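Local structure of cell wall surface anchor protein (Streptococcus agalactiae, 4Z1P) at residues V24-T29 / T177-H182; A56-P61 / G113-W118; S102-A107 / A159-G164. The protein probably serves as a streptococcal surface adhesin of the antigen I/II type, tethered to the cell wall through a C-terminal LPXTG motif. One frame throughout, in Å; residues are numbered along the deposited sequence.

Interaction 1: V24-T29 / T177-H182; sequences VLPNAT and TTPEVH
Val24 and Thr177 meet through their backbones: Thr177 N donates to Val24 O at 3.0 Å in a nearly straight bond (173°). The same carbonyl may receive a second, weak contact from Thr177 OG1 at 3.4 Å, since a chi1 of 56° sets that hydroxyl between the backbone N and the carbonyl carbon. One residue on, methyl CD2 of Leu25 and ring atom CD of Pro26 both lie 3.5 Å from Thr177 O, a carbonyl that is buried here without a hydrogen-bonding partner. Pro26 and Pro179 then approach tip to tip, CD to CD at 3.9 Å, while CG of Pro179 touches Leu25 CD2 at the same separation. This is a junction of two beta-rich domains of the antigen I/II C-terminal type: 177-182 leads from strand 165-177 into strand 182-186, and a loop of the first domain, 24-29, lies against that linker. Within the loop, a type I turn from Leu25 to Ala28, closed by Ala28 N to Leu25 O at 2.9 Å, presents Pro26. Further out, Trp212 packs on Leu25, Thr177 and Pro179. Asn27 forms hydrogen bonds with Asn321 and Asn323 of the second domain, whereas the hydroxyl of Thr178 bonds to Thr150 O.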
ATOM      1  N   VAL A  24       0.472   2.561   3.165  1.00 16.93           N
ATOM      2  CA  VAL A  24      -0.102   2.159   1.924  1.00 18.95           C
ATOM      3  C   VAL A  24      -1.328   1.277   2.149  1.00 18.27           C
ATOM      4  O   VAL A  24      -1.531   0.763   3.206  1.00 19.50           O
ATOM      5  CB  VAL A  24       0.910   1.357   1.039  1.00 19.32           C
ATOM      6  CG1 VAL A  24       2.167   2.167   0.802  1.00 19.48           C
ATOM      7  CG2 VAL A  24       1.260   0.012   1.664  1.00 18.83           C
ATOM      8  N   LEU A  25      -2.058   1.024   1.071  1.00 20.41           N
ATOM      9  CA  LEU A  25      -3.338   0.335   1.109  1.00 21.99           C
ATOM     10  C   LEU A  25      -3.211  -1.122   0.638  1.00 20.85           C
ATOM     11  O   LEU A  25      -2.208  -1.471  -0.014  1.00 20.06           O
ATOM     12  CB  LEU A  25      -4.347   1.064   0.213  1.00 21.49           C
ATOM     13  CG  LEU A  25      -4.762   2.426   0.785  1.00 22.66           C
ATOM     14  CD1 LEU A  25      -5.352   3.345  -0.263  1.00 20.94           C
ATOM     15  CD2 LEU A  25      -5.632   2.354   2.023  1.00 22.33           C
ATOM     16  N   PRO A  26      -4.270  -1.958   0.876  1.00 20.25           N
ATOM     17  CA  PRO A  26      -4.157  -3.385   0.587  1.00 18.52           C
ATOM     18  C   PRO A  26      -3.847  -3.655  -0.838  1.00 19.38           C
ATOM     19  O   PRO A  26      -3.112  -4.614  -1.091  1.00 18.29           O
ATOM     20  CB  PRO A  26      -5.535  -3.956   0.970  1.00 20.19           C
ATOM     21  CG  PRO A  26      -5.958  -3.078   2.050  1.00 19.39           C
ATOM     22  CD  PRO A  26      -5.514  -1.692   1.626  1.00 21.15           C
ATOM     23  N   ASN A  27      -4.391  -2.832  -1.760  1.00 20.73           N
ATOM     24  CA  ASN A  27      -4.160  -3.017  -3.198  1.00 19.71           C
ATOM     25  C   ASN A  27      -2.889  -2.321  -3.766  1.00 18.34           C
ATOM     26  O   ASN A  27      -2.725  -2.249  -4.947  1.00 17.42           O
ATOM     27  CB  ASN A  27      -5.386  -2.630  -4.029  1.00 18.88           C
ATOM     28  CG  ASN A  27      -5.667  -1.127  -4.022  1.00 21.39           C
ATOM     29  OD1 ASN A  27      -5.030  -0.367  -3.316  1.00 19.89           O
ATOM     30  ND2 ASN A  27      -6.710  -0.732  -4.725  1.00 19.53           N
ATOM     31  N   ALA A  28      -1.987  -1.886  -2.906  1.00 17.93           N
ATOM     32  CA  ALA A  28      -0.771  -1.151  -3.287  1.00 17.54           C
ATOM     33  C   ALA A  28       0.242  -2.021  -3.994  1.00 17.69           C
ATOM     34  O   ALA A  28       0.304  -3.187  -3.744  1.00 16.12           O
ATOM     35  CB  ALA A  28      -0.113  -0.596  -2.023  1.00 18.21           C
ATOM     36  N   THR A  29       0.991  -1.453  -4.917  1.00 18.06           N
ATOM     37  CA  THR A  29       2.171  -2.140  -5.441  1.00 19.46           C
ATOM     38  C   THR A  29       3.386  -1.497  -4.757  1.00 18.70           C
ATOM     39  O   THR A  29       3.525  -0.283  -4.791  1.00 18.21           O
ATOM     40  CB  THR A  29       2.154  -1.936  -6.946  1.00 21.43           C
ATOM     41  OG1 THR A  29       1.116  -2.778  -7.483  1.00 27.57           O
ATOM     42  CG2 THR A  29       3.448  -2.375  -7.589  1.00 26.68           C
ATOM     43  N   THR A 177      -2.455  -0.142   5.949  1.00 18.20           N
ATOM     44  CA  THR A 177      -3.696   0.343   6.582  1.00 17.69           C
ATOM     45  C   THR A 177      -4.849  -0.195   5.790  1.00 17.62           C
ATOM     46  O   THR A 177      -5.021   0.094   4.597  1.00 17.22           O
ATOM     47  CB  THR A 177      -3.748   1.851   6.646  1.00 18.59           C
ATOM     48  OG1 THR A 177      -3.599   2.380   5.319  1.00 19.05           O
ATOM     49  CG2 THR A 177      -2.643   2.456   7.624  1.00 18.95           C
ATOM     50  N   THR A 178      -5.644  -1.013   6.455  1.00 19.27           N
ATOM     51  CA  THR A 178      -6.833  -1.575   5.863  1.00 20.49           C
ATOM     52  C   THR A 178      -7.985  -0.588   6.200  1.00 21.69           C
ATOM     53  O   THR A 178      -8.245  -0.322   7.356  1.00 18.45           O
ATOM     54  CB  THR A 178      -7.133  -2.965   6.482  1.00 22.81           C
ATOM     55  OG1 THR A 178      -6.214  -3.938   5.963  1.00 25.59           O
ATOM     56  CG2 THR A 178      -8.573  -3.427   6.116  1.00 23.87           C
ATOM     57  N   PRO A 179      -8.683  -0.101   5.196  1.00 19.65           N
ATOM     58  CA  PRO A 179      -9.810   0.786   5.512  1.00 20.41           C
ATOM     59  C   PRO A 179     -10.925   0.074   6.219  1.00 22.62           C
ATOM     60  O   PRO A 179     -11.106  -1.125   6.034  1.00 20.26           O
ATOM     61  CB  PRO A 179     -10.267   1.288   4.162  1.00 20.76           C
ATOM     62  CG  PRO A 179      -9.132   1.021   3.218  1.00 20.84           C
ATOM     63  CD  PRO A 179      -8.364  -0.120   3.763  1.00 19.99           C
ATOM     64  N   GLU A 180     -11.646   0.817   7.056  1.00 23.85           N
ATOM     65  CA  GLU A 180     -12.775   0.321   7.821  1.00 26.81           C
ATOM     66  C   GLU A 180     -13.872   1.404   7.861  1.00 26.63           C
ATOM     67  O   GLU A 180     -13.558   2.589   7.967  1.00 22.45           O
ATOM     68  CB  GLU A 180     -12.287   0.092   9.221  1.00 29.67           C
ATOM     69  CG  GLU A 180     -13.240  -0.681  10.080  1.00 37.01           C
ATOM     70  CD  GLU A 180     -12.789  -0.691  11.537  1.00 41.92           C
ATOM     71  OE1 GLU A 180     -11.718  -0.104  11.850  1.00 50.94           O
ATOM     72  OE2 GLU A 180     -13.492  -1.300  12.352  1.00 46.33           O
ATOM     73  N   VAL A 181     -15.135   0.991   7.758  1.00 23.75           N
ATOM     74  CA  VAL A 181     -16.286   1.942   7.744  1.00 23.69           C
ATOM     75  C   VAL A 181     -17.406   1.382   8.576  1.00 25.51           C
ATOM     76  O   VAL A 181     -17.481   0.154   8.769  1.00 22.58           O
ATOM     77  CB  VAL A 181     -16.872   2.129   6.328  1.00 23.02           C
ATOM     78  CG1 VAL A 181     -15.962   2.980   5.484  1.00 24.90           C
ATOM     79  CG2 VAL A 181     -17.161   0.815   5.618  1.00 25.23           C
ATOM     80  N   HIS A 182     -18.321   2.244   9.031  1.00 21.52           N
ATOM     81  CA  HIS A 182     -19.386   1.787   9.911  1.00 18.60           C
ATOM     82  C   HIS A 182     -20.684   2.421   9.454  1.00 19.83           C
ATOM     83  O   HIS A 182     -20.665   3.474   8.828  1.00 17.98           O
ATOM     84  CB  HIS A 182     -19.116   2.212  11.366  1.00 20.72           C
ATOM     85  CG  HIS A 182     -17.868   1.634  11.912  1.00 25.38           C
ATOM     86  ND1 HIS A 182     -17.737   0.291  12.183  1.00 27.21           N
ATOM     87  CD2 HIS A 182     -16.654   2.190  12.151  1.00 31.14           C
ATOM     88  CE1 HIS A 182     -16.499   0.041  12.584  1.00 27.83           C
ATOM     89  NE2 HIS A 182     -15.832   1.180  12.599  1.00 30.90           N
TER

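Interaction 2: A56-P61 / G113-W118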
ATOM      1  N   ALA A  56      26.810 -12.134  -5.192  1.00 10.65           N
ATOM      2  CA  ALA A  56      25.413 -12.451  -4.902  1.00 10.78           C
ATOM      3  C   ALA A  56      24.703 -11.264  -4.369  1.00 11.16           C
ATOM      4  O   ALA A  56      25.328 -10.448  -3.679  1.00 12.03           O
ATOM      5  CB  ALA A  56      25.326 -13.529  -3.873  1.00 10.41           C
ATOM      6  N   PHE A  57      23.425 -11.106  -4.750  1.00  9.81           N
ATOM      7  CA  PHE A  57      22.567 -10.059  -4.240  1.00 10.77           C
ATOM      8  C   PHE A  57      21.330 -10.708  -3.651  1.00 10.74           C
ATOM      9  O   PHE A  57      20.692 -11.562  -4.305  1.00 10.07           O
ATOM     10  CB  PHE A  57      22.104  -9.148  -5.398  1.00 12.00           C
ATOM     11  CG  PHE A  57      21.436  -7.887  -4.929  1.00 11.71           C
ATOM     12  CD1 PHE A  57      22.195  -6.937  -4.247  1.00 12.20           C
ATOM     13  CD2 PHE A  57      20.060  -7.670  -5.092  1.00 13.11           C
ATOM     14  CE1 PHE A  57      21.642  -5.790  -3.779  1.00 12.75           C
ATOM     15  CE2 PHE A  57      19.474  -6.522  -4.572  1.00 13.08           C
ATOM     16  CZ  PHE A  57      20.280  -5.585  -3.935  1.00 13.05           C
ATOM     17  N   VAL A  58      20.969 -10.300  -2.434  1.00  9.66           N
ATOM     18  CA  VAL A  58      19.868 -10.865  -1.734  1.00 10.09           C
ATOM     19  C   VAL A  58      18.835  -9.858  -1.464  1.00 10.82           C
ATOM     20  O   VAL A  58      19.149  -8.830  -0.859  1.00 11.28           O
ATOM     21  CB  VAL A  58      20.306 -11.507  -0.339  1.00 10.49           C
ATOM     22  CG1 VAL A  58      19.078 -11.966   0.461  1.00 11.26           C
ATOM     23  CG2 VAL A  58      21.271 -12.656  -0.605  1.00 11.73           C
ATOM     24  N   ASP A  59      17.575 -10.150  -1.805  1.00  9.76           N
ATOM     25  CA  ASP A  59      16.448  -9.338  -1.322  1.00 10.26           C
ATOM     26  C   ASP A  59      15.557 -10.152  -0.351  1.00 13.05           C
ATOM     27  O   ASP A  59      15.109 -11.266  -0.691  1.00 11.31           O
ATOM     28  CB  ASP A  59      15.593  -8.834  -2.460  1.00 10.04           C
ATOM     29  CG  ASP A  59      14.501  -7.884  -1.981  1.00 10.66           C
ATOM     30  OD1 ASP A  59      13.553  -8.284  -1.213  1.00 12.17           O
ATOM     31  OD2 ASP A  59      14.582  -6.718  -2.344  1.00 10.10           O
ATOM     32  N   GLN A  60      15.371  -9.648   0.871  1.00 12.63           N
ATOM     33  CA  GLN A  60      14.592 -10.356   1.857  1.00 15.68           C
ATOM     34  C   GLN A  60      13.413  -9.496   2.268  1.00 13.43           C
ATOM     35  O   GLN A  60      13.559  -8.560   3.067  1.00 13.57           O
ATOM     36  CB  GLN A  60      15.510 -10.753   3.011  1.00 19.41           C
ATOM     37  CG  GLN A  60      14.949 -11.085   4.403  1.00 25.91           C
ATOM     38  CD  GLN A  60      14.309 -12.379   4.467  1.00 28.64           C
ATOM     39  OE1 GLN A  60      14.788 -13.271   5.134  1.00 34.10           O
ATOM     40  NE2 GLN A  60      13.163 -12.516   3.781  1.00 37.89           N
ATOM     41  N   PRO A  61      12.251  -9.798   1.738  1.00 14.35           N
ATOM     42  CA  PRO A  61      10.993  -9.180   2.153  1.00 15.61           C
ATOM     43  C   PRO A  61      10.515  -9.810   3.477  1.00 15.09           C
ATOM     44  O   PRO A  61      10.851 -10.955   3.770  1.00 16.48           O
ATOM     45  CB  PRO A  61      10.024  -9.542   1.011  1.00 16.17           C
ATOM     46  CG  PRO A  61      10.642 -10.647   0.273  1.00 16.40           C
ATOM     47  CD  PRO A  61      12.046 -10.836   0.702  1.00 15.43           C
ATOM     48  N   GLY A 113      13.938 -15.828   6.584  1.00 17.92           N
ATOM     49  CA  GLY A 113      12.790 -16.534   5.997  1.00 17.71           C
ATOM     50  C   GLY A 113      13.006 -16.767   4.511  1.00 15.49           C
ATOM     51  O   GLY A 113      14.108 -17.188   4.066  1.00 13.11           O
ATOM     52  N   GLU A 114      11.967 -16.427   3.777  1.00 14.51           N
ATOM     53  CA  GLU A 114      11.850 -16.710   2.348  1.00 16.46           C
ATOM     54  C   GLU A 114      12.552 -15.512   1.674  1.00 15.03           C
ATOM     55  O   GLU A 114      12.193 -14.397   1.953  1.00 16.66           O
ATOM     56  CB  GLU A 114      10.331 -16.740   1.990  1.00 17.58           C
ATOM     57  CG  GLU A 114       9.988 -16.542   0.531  1.00 19.73           C
ATOM     58  CD  GLU A 114       8.522 -16.757   0.243  1.00 22.65           C
ATOM     59  OE1 GLU A 114       7.705 -16.877   1.184  1.00 17.95           O
ATOM     60  OE2 GLU A 114       8.191 -16.843  -0.936  1.00 23.19           O
ATOM     61  N   PHE A 115      13.456 -15.741   0.729  1.00 11.85           N
ATOM     62  CA  PHE A 115      14.111 -14.632   0.097  1.00 11.17           C
ATOM     63  C   PHE A 115      14.443 -14.939  -1.350  1.00 10.58           C
ATOM     64  O   PHE A 115      14.217 -16.076  -1.820  1.00 10.39           O
ATOM     65  CB  PHE A 115      15.391 -14.270   0.871  1.00 11.01           C
ATOM     66  CG  PHE A 115      16.424 -15.352   0.901  1.00 10.41           C
ATOM     67  CD1 PHE A 115      16.407 -16.293   1.888  1.00 11.49           C
ATOM     68  CD2 PHE A 115      17.486 -15.381   0.014  1.00 10.91           C
ATOM     69  CE1 PHE A 115      17.412 -17.241   1.967  1.00 11.62           C
ATOM     70  CE2 PHE A 115      18.467 -16.350   0.051  1.00 11.31           C
ATOM     71  CZ  PHE A 115      18.449 -17.294   1.036  1.00 11.71           C
ATOM     72  N   TYR A 116      14.903 -13.908  -2.052  1.00 10.76           N
ATOM     73  CA  TYR A 116      15.321 -13.982  -3.431  1.00  9.96           C
ATOM     74  C   TYR A 116      16.791 -13.642  -3.509  1.00 11.02           C
ATOM     75  O   TYR A 116      17.291 -12.853  -2.707  1.00 10.00           O
ATOM     76  CB  TYR A 116      14.548 -12.960  -4.275  1.00 10.90           C
ATOM     77  CG  TYR A 116      13.084 -13.118  -4.202  1.00 10.96           C
ATOM     78  CD1 TYR A 116      12.372 -12.635  -3.149  1.00 12.27           C
ATOM     79  CD2 TYR A 116      12.372 -13.805  -5.244  1.00 11.61           C
ATOM     80  CE1 TYR A 116      10.980 -12.788  -3.109  1.00 13.27           C
ATOM     81  CE2 TYR A 116      11.008 -13.945  -5.204  1.00 11.97           C
ATOM     82  CZ  TYR A 116      10.320 -13.426  -4.164  1.00 13.21           C
ATOM     83  OH  TYR A 116       8.981 -13.603  -4.107  1.00 14.13           O
ATOM     84  N   MET A 117      17.510 -14.335  -4.384  1.00 10.05           N
ATOM     85  CA  MET A 117      18.885 -14.099  -4.546  1.00 11.81           C
ATOM     86  C   MET A 117      19.316 -14.183  -5.990  1.00 10.39           C
ATOM     87  O   MET A 117      18.802 -15.041  -6.736  1.00 13.21           O
ATOM     88  CB  MET A 117      19.703 -15.082  -3.688  1.00 13.37           C
ATOM     89  CG  MET A 117      21.192 -14.899  -3.747  1.00 13.94           C
ATOM     90  SD  MET A 117      22.058 -16.019  -2.617  1.00 18.17           S
ATOM     91  CE  MET A 117      21.719 -17.568  -3.299  1.00 18.06           C
ATOM     92  N   TRP A 118      20.170 -13.274  -6.401  1.00  9.28           N
ATOM     93  CA  TRP A 118      20.670 -13.241  -7.794  1.00  9.18           C
ATOM     94  C   TRP A 118      22.149 -13.404  -7.704  1.00  9.52           C
ATOM     95  O   TRP A 118      22.803 -12.664  -6.954  1.00  9.30           O
ATOM     96  CB  TRP A 118      20.335 -11.884  -8.457  1.00  9.04           C
ATOM     97  CG  TRP A 118      18.913 -11.668  -8.761  1.00  9.24           C
ATOM     98  CD1 TRP A 118      18.270 -11.952  -9.966  1.00  9.61           C
ATOM     99  CD2 TRP A 118      17.907 -11.201  -7.889  1.00  8.79           C
ATOM    100  NE1 TRP A 118      16.962 -11.643  -9.875  1.00  9.43           N
ATOM    101  CE2 TRP A 118      16.689 -11.208  -8.606  1.00  9.19           C
ATOM    102  CE3 TRP A 118      17.905 -10.797  -6.567  1.00  9.32           C
ATOM    103  CZ2 TRP A 118      15.504 -10.773  -8.059  1.00  9.23           C
ATOM    104  CZ3 TRP A 118      16.749 -10.317  -6.030  1.00  9.44           C
ATOM    105  CH2 TRP A 118      15.543 -10.358  -6.759  1.00  9.80           C
TER
HETATM  106  O   HOH W   1       9.925 -13.452   3.050  1.00 38.51           O
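An antiparallel ladder joins Phe57, Val58 and Asp59 of strand 55-61 to Trp118, Met117 and Tyr116 of strand 115-120, the local strand directions lying 161° apart. Phe57 and Trp118 form a hydrogen-bonded pair, with both N to O distances 2.8 Å. Asp59 and Tyr116 form the next such pair, with Tyr116 N reaching Asp59 O almost straight (179°). Between them Val58 and Met117 are a non-hydrogen-bonded pair, where Val58 CG2 touches Met117 CG at 3.9 Å; the other methyl, Val58 CG1, approaches the Phe115 ring obliquely at CD2.

The ladder belongs to a five-stranded sheet of a two-sheet beta domain. Its Phe57, Asp59, Tyr116 and Trp118 face looks onto strands 65-75 and 137-145 of the other sheet, where Tyr139 stacks on Phe57 and Leu68 meets both Tyr116 and Trp118. On this face Trp118 CE3 lies at the edge of the Phe57 ring, 4.1 Å from Phe57 CD2, while Asp59 CB lies at the edge of the indole, 4.0 Å from Trp118 CZ3. The carboxylate of Asp59 is bonded to Asn156 on the neighbouring strand.

Where the ladder ends, Gln60 takes over with its side chain. A bend at chi2 (75°) swings CD back toward the loop, and OE1 accepts Gly113 N at 3.1 Å; NE2 of the same amide makes only weak bonds, to Glu114 O and to Pro61 O. Water 1 lies within hydrogen-bonding reach of the same two carbonyls. Pro61 CG meets the edge of the Tyr116 ring at CE1, 4.0 Å away, the two side chains crossing at about a right angle.

Interaction 3: S102-A107 / A159-G164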
ATOM      1  N   SER A 102      26.929 -22.268   2.395  1.00 18.04           N
ATOM      2  CA  SER A 102      28.220 -21.968   2.947  1.00 19.71           C
ATOM      3  C   SER A 102      28.698 -20.540   2.552  1.00 19.42           C
ATOM      4  O   SER A 102      29.278 -19.778   3.394  1.00 18.37           O
ATOM      5  CB  SER A 102      29.247 -23.002   2.525  1.00 22.27           C
ATOM      6  OG  SER A 102      30.452 -22.625   3.184  1.00 28.39           O
ATOM      7  N   LEU A 103      28.456 -20.171   1.300  1.00 16.82           N
ATOM      8  CA  LEU A 103      28.774 -18.811   0.872  1.00 17.64           C
ATOM      9  C   LEU A 103      28.070 -17.797   1.758  1.00 16.15           C
ATOM     10  O   LEU A 103      28.716 -16.882   2.311  1.00 18.23           O
ATOM     11  CB  LEU A 103      28.365 -18.571  -0.587  1.00 15.75           C
ATOM     12  CG  LEU A 103      28.697 -17.169  -1.169  1.00 17.37           C
ATOM     13  CD1 LEU A 103      30.175 -17.005  -1.329  1.00 17.46           C
ATOM     14  CD2 LEU A 103      27.936 -16.899  -2.478  1.00 17.58           C
ATOM     15  N   ILE A 104      26.767 -17.930   1.928  1.00 15.40           N
ATOM     16  CA  ILE A 104      26.100 -16.867   2.667  1.00 17.19           C
ATOM     17  C   ILE A 104      26.497 -16.922   4.149  1.00 15.55           C
ATOM     18  O   ILE A 104      26.748 -15.891   4.760  1.00 15.83           O
ATOM     19  CB  ILE A 104      24.555 -16.777   2.413  1.00 18.66           C
ATOM     20  CG1 ILE A 104      23.786 -17.852   3.118  1.00 20.52           C
ATOM     21  CG2 ILE A 104      24.282 -16.755   0.882  1.00 19.45           C
ATOM     22  CD1 ILE A 104      22.269 -17.700   2.890  1.00 22.74           C
ATOM     23  N   LYS A 105      26.630 -18.119   4.681  1.00 16.27           N
ATOM     24  CA  LYS A 105      26.993 -18.232   6.094  1.00 18.95           C
ATOM     25  C   LYS A 105      28.356 -17.636   6.458  1.00 18.03           C
ATOM     26  O   LYS A 105      28.441 -16.788   7.345  1.00 19.94           O
ATOM     27  CB  LYS A 105      26.863 -19.642   6.562  1.00 21.73           C
ATOM     28  CG  LYS A 105      27.317 -19.740   8.015  1.00 25.99           C
ATOM     29  CD  LYS A 105      27.118 -21.123   8.548  1.00 29.91           C
ATOM     30  CE  LYS A 105      25.788 -21.230   9.261  1.00 34.78           C
ATOM     31  NZ  LYS A 105      25.764 -22.539   9.945  1.00 40.63           N
ATOM     32  N   GLU A 106      29.388 -18.003   5.724  1.00 19.97           N
ATOM     33  CA  GLU A 106      30.719 -17.427   5.896  1.00 22.44           C
ATOM     34  C   GLU A 106      30.773 -15.934   5.569  1.00 21.09           C
ATOM     35  O   GLU A 106      31.653 -15.271   6.054  1.00 19.56           O
ATOM     36  CB  GLU A 106      31.741 -18.169   5.090  1.00 22.37           C
ATOM     37  CG  GLU A 106      31.809 -19.632   5.514  1.00 28.65           C
ATOM     38  CD  GLU A 106      31.961 -19.766   7.038  1.00 35.81           C
ATOM     39  OE1 GLU A 106      33.008 -19.331   7.511  1.00 38.90           O
ATOM     40  OE2 GLU A 106      31.025 -20.221   7.779  1.00 41.43           O
ATOM     41  N   ALA A 107      29.790 -15.407   4.835  1.00 16.61           N
ATOM     42  CA  ALA A 107      29.708 -13.972   4.596  1.00 16.96           C
ATOM     43  C   ALA A 107      29.025 -13.263   5.720  1.00 16.46           C
ATOM     44  O   ALA A 107      28.930 -12.050   5.714  1.00 17.70           O
ATOM     45  CB  ALA A 107      29.002 -13.644   3.269  1.00 16.74           C
ATOM     46  N   ALA A 159      21.013  -7.366   0.927  1.00 10.63           N
ATOM     47  CA  ALA A 159      22.390  -7.677   1.307  1.00 10.81           C
ATOM     48  C   ALA A 159      23.160  -8.069   0.043  1.00 11.54           C
ATOM     49  O   ALA A 159      22.527  -8.429  -1.005  1.00 13.17           O
ATOM     50  CB  ALA A 159      22.435  -8.820   2.319  1.00 10.96           C
ATOM     51  N   GLN A 160      24.476  -7.919   0.082  1.00 11.31           N
ATOM     52  CA  GLN A 160      25.307  -8.306  -1.024  1.00 11.90           C
ATOM     53  C   GLN A 160      26.462  -9.054  -0.543  1.00 11.36           C
ATOM     54  O   GLN A 160      26.980  -8.809   0.622  1.00 11.35           O
ATOM     55  CB  GLN A 160      25.635  -7.162  -2.001  1.00 13.79           C
ATOM     56  CG  GLN A 160      26.602  -6.152  -1.673  1.00 14.35           C
ATOM     57  CD  GLN A 160      26.724  -5.056  -2.768  1.00 12.63           C
ATOM     58  OE1 GLN A 160      25.958  -4.114  -2.805  1.00 12.19           O
ATOM     59  NE2 GLN A 160      27.704  -5.177  -3.591  1.00 12.30           N
ATOM     60  N   ILE A 161      26.931  -9.933  -1.388  1.00 10.19           N
ATOM     61  CA  ILE A 161      28.127 -10.730  -1.060  1.00 11.67           C
ATOM     62  C   ILE A 161      29.065 -10.611  -2.209  1.00 13.47           C
ATOM     63  O   ILE A 161      28.704 -11.002  -3.364  1.00 12.29           O
ATOM     64  CB  ILE A 161      27.794 -12.179  -0.771  1.00 11.58           C
ATOM     65  CG1 ILE A 161      26.776 -12.241   0.301  1.00 12.99           C
ATOM     66  CG2 ILE A 161      29.068 -12.963  -0.429  1.00 13.32           C
ATOM     67  CD1 ILE A 161      26.235 -13.648   0.474  1.00 17.40           C
ATOM     68  N   ASP A 162      30.192  -9.959  -1.951  1.00 11.53           N
ATOM     69  CA  ASP A 162      31.184  -9.658  -2.963  1.00 12.85           C
ATOM     70  C   ASP A 162      32.416 -10.465  -2.613  1.00 13.14           C
ATOM     71  O   ASP A 162      33.007 -10.265  -1.536  1.00 12.50           O
ATOM     72  CB  ASP A 162      31.578  -8.182  -2.927  1.00 14.70           C
ATOM     73  CG  ASP A 162      30.421  -7.242  -2.982  1.00 15.01           C
ATOM     74  OD1 ASP A 162      29.381  -7.574  -3.660  1.00 14.07           O
ATOM     75  OD2 ASP A 162      30.514  -6.183  -2.321  1.00 14.53           O
ATOM     76  N   PHE A 163      32.868 -11.310  -3.511  1.00 13.37           N
ATOM     77  CA  PHE A 163      34.072 -12.144  -3.285  1.00 14.33           C
ATOM     78  C   PHE A 163      34.009 -12.899  -1.940  1.00 15.27           C
ATOM     79  O   PHE A 163      35.045 -13.036  -1.212  1.00 14.57           O
ATOM     80  CB  PHE A 163      35.379 -11.267  -3.307  1.00 14.79           C
ATOM     81  CG  PHE A 163      35.481 -10.202  -4.370  1.00 13.23           C
ATOM     82  CD1 PHE A 163      35.953 -10.513  -5.646  1.00 13.73           C
ATOM     83  CD2 PHE A 163      35.150  -8.895  -4.112  1.00 15.21           C
ATOM     84  CE1 PHE A 163      36.105  -9.561  -6.614  1.00 15.05           C
ATOM     85  CE2 PHE A 163      35.307  -7.921  -5.063  1.00 13.08           C
ATOM     86  CZ  PHE A 163      35.798  -8.256  -6.323  1.00 14.71           C
ATOM     87  N   GLY A 164      32.797 -13.277  -1.523  1.00 13.79           N
ATOM     88  CA  GLY A 164      32.611 -13.985  -0.252  1.00 15.18           C
ATOM     89  C   GLY A 164      32.472 -13.100   1.005  1.00 15.62           C
ATOM     90  O   GLY A 164      32.235 -13.605   2.096  1.00 14.68           O
TER
HETATM   91  O   HOH W   2      31.447 -16.292   1.984  1.00 16.57           O
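Ile161 carries the contact with Ile104 and Ala107, its side chain setting out toward helix 98-106. From CB the two branches separate. CG2 lies 3.8 Å from Ala107 CB and more loosely faces Leu103 CD1, at 4.3 Å. CG1 lies anti to the backbone carbonyl carbon (chi1 -55°) and stays 4.0 Å from Ala107 CB; an extended chi2 of 171° then carries CD1 out to Ile104, where it meets Ile104 CG2 at 3.7 Å and Ile104 CA at 3.9 Å. The two isoleucine side chains cross obliquely. Past the strand end, Gly164 takes up a positive phi (86°), at which a CB would jam against the preceding carbonyl oxygen. Its CA receives Leu103 CD1, and its O lies 3.4 Å from Ala107 CB. No direct hydrogen bond spans the segments; water 2 links them instead, donating to Leu103 O and Gly164 O, each at 2.8 Å. The helix thus packs over the end of strand 153-162, on the sheet face that also bears Val58 and Met117, while Phe163 turns away to pack against helices 48-52 and 123-131.

Interactions 2 and 3 are neighbours, with centres about 12 Å apart, and share the five-stranded sheet of the first domain. Strands 55-61 and 153-162 lie side by side there, and probable backbone bonds run from Val58 N to Ala159 O and from Ile161 N to Ala56 O. Their segments alternate along the chain (56-61, 102-107, 113-118, 159-164), so the two contacts overlap in sequence. Interaction 1 encloses both in sequence but sits at the far end of the domain, its centre about 27 Å from that of interaction 2 and 38 Å from that of interaction 3. Interactions 2 and 3 therefore lie within one domain, and interaction 1 at its join to the next.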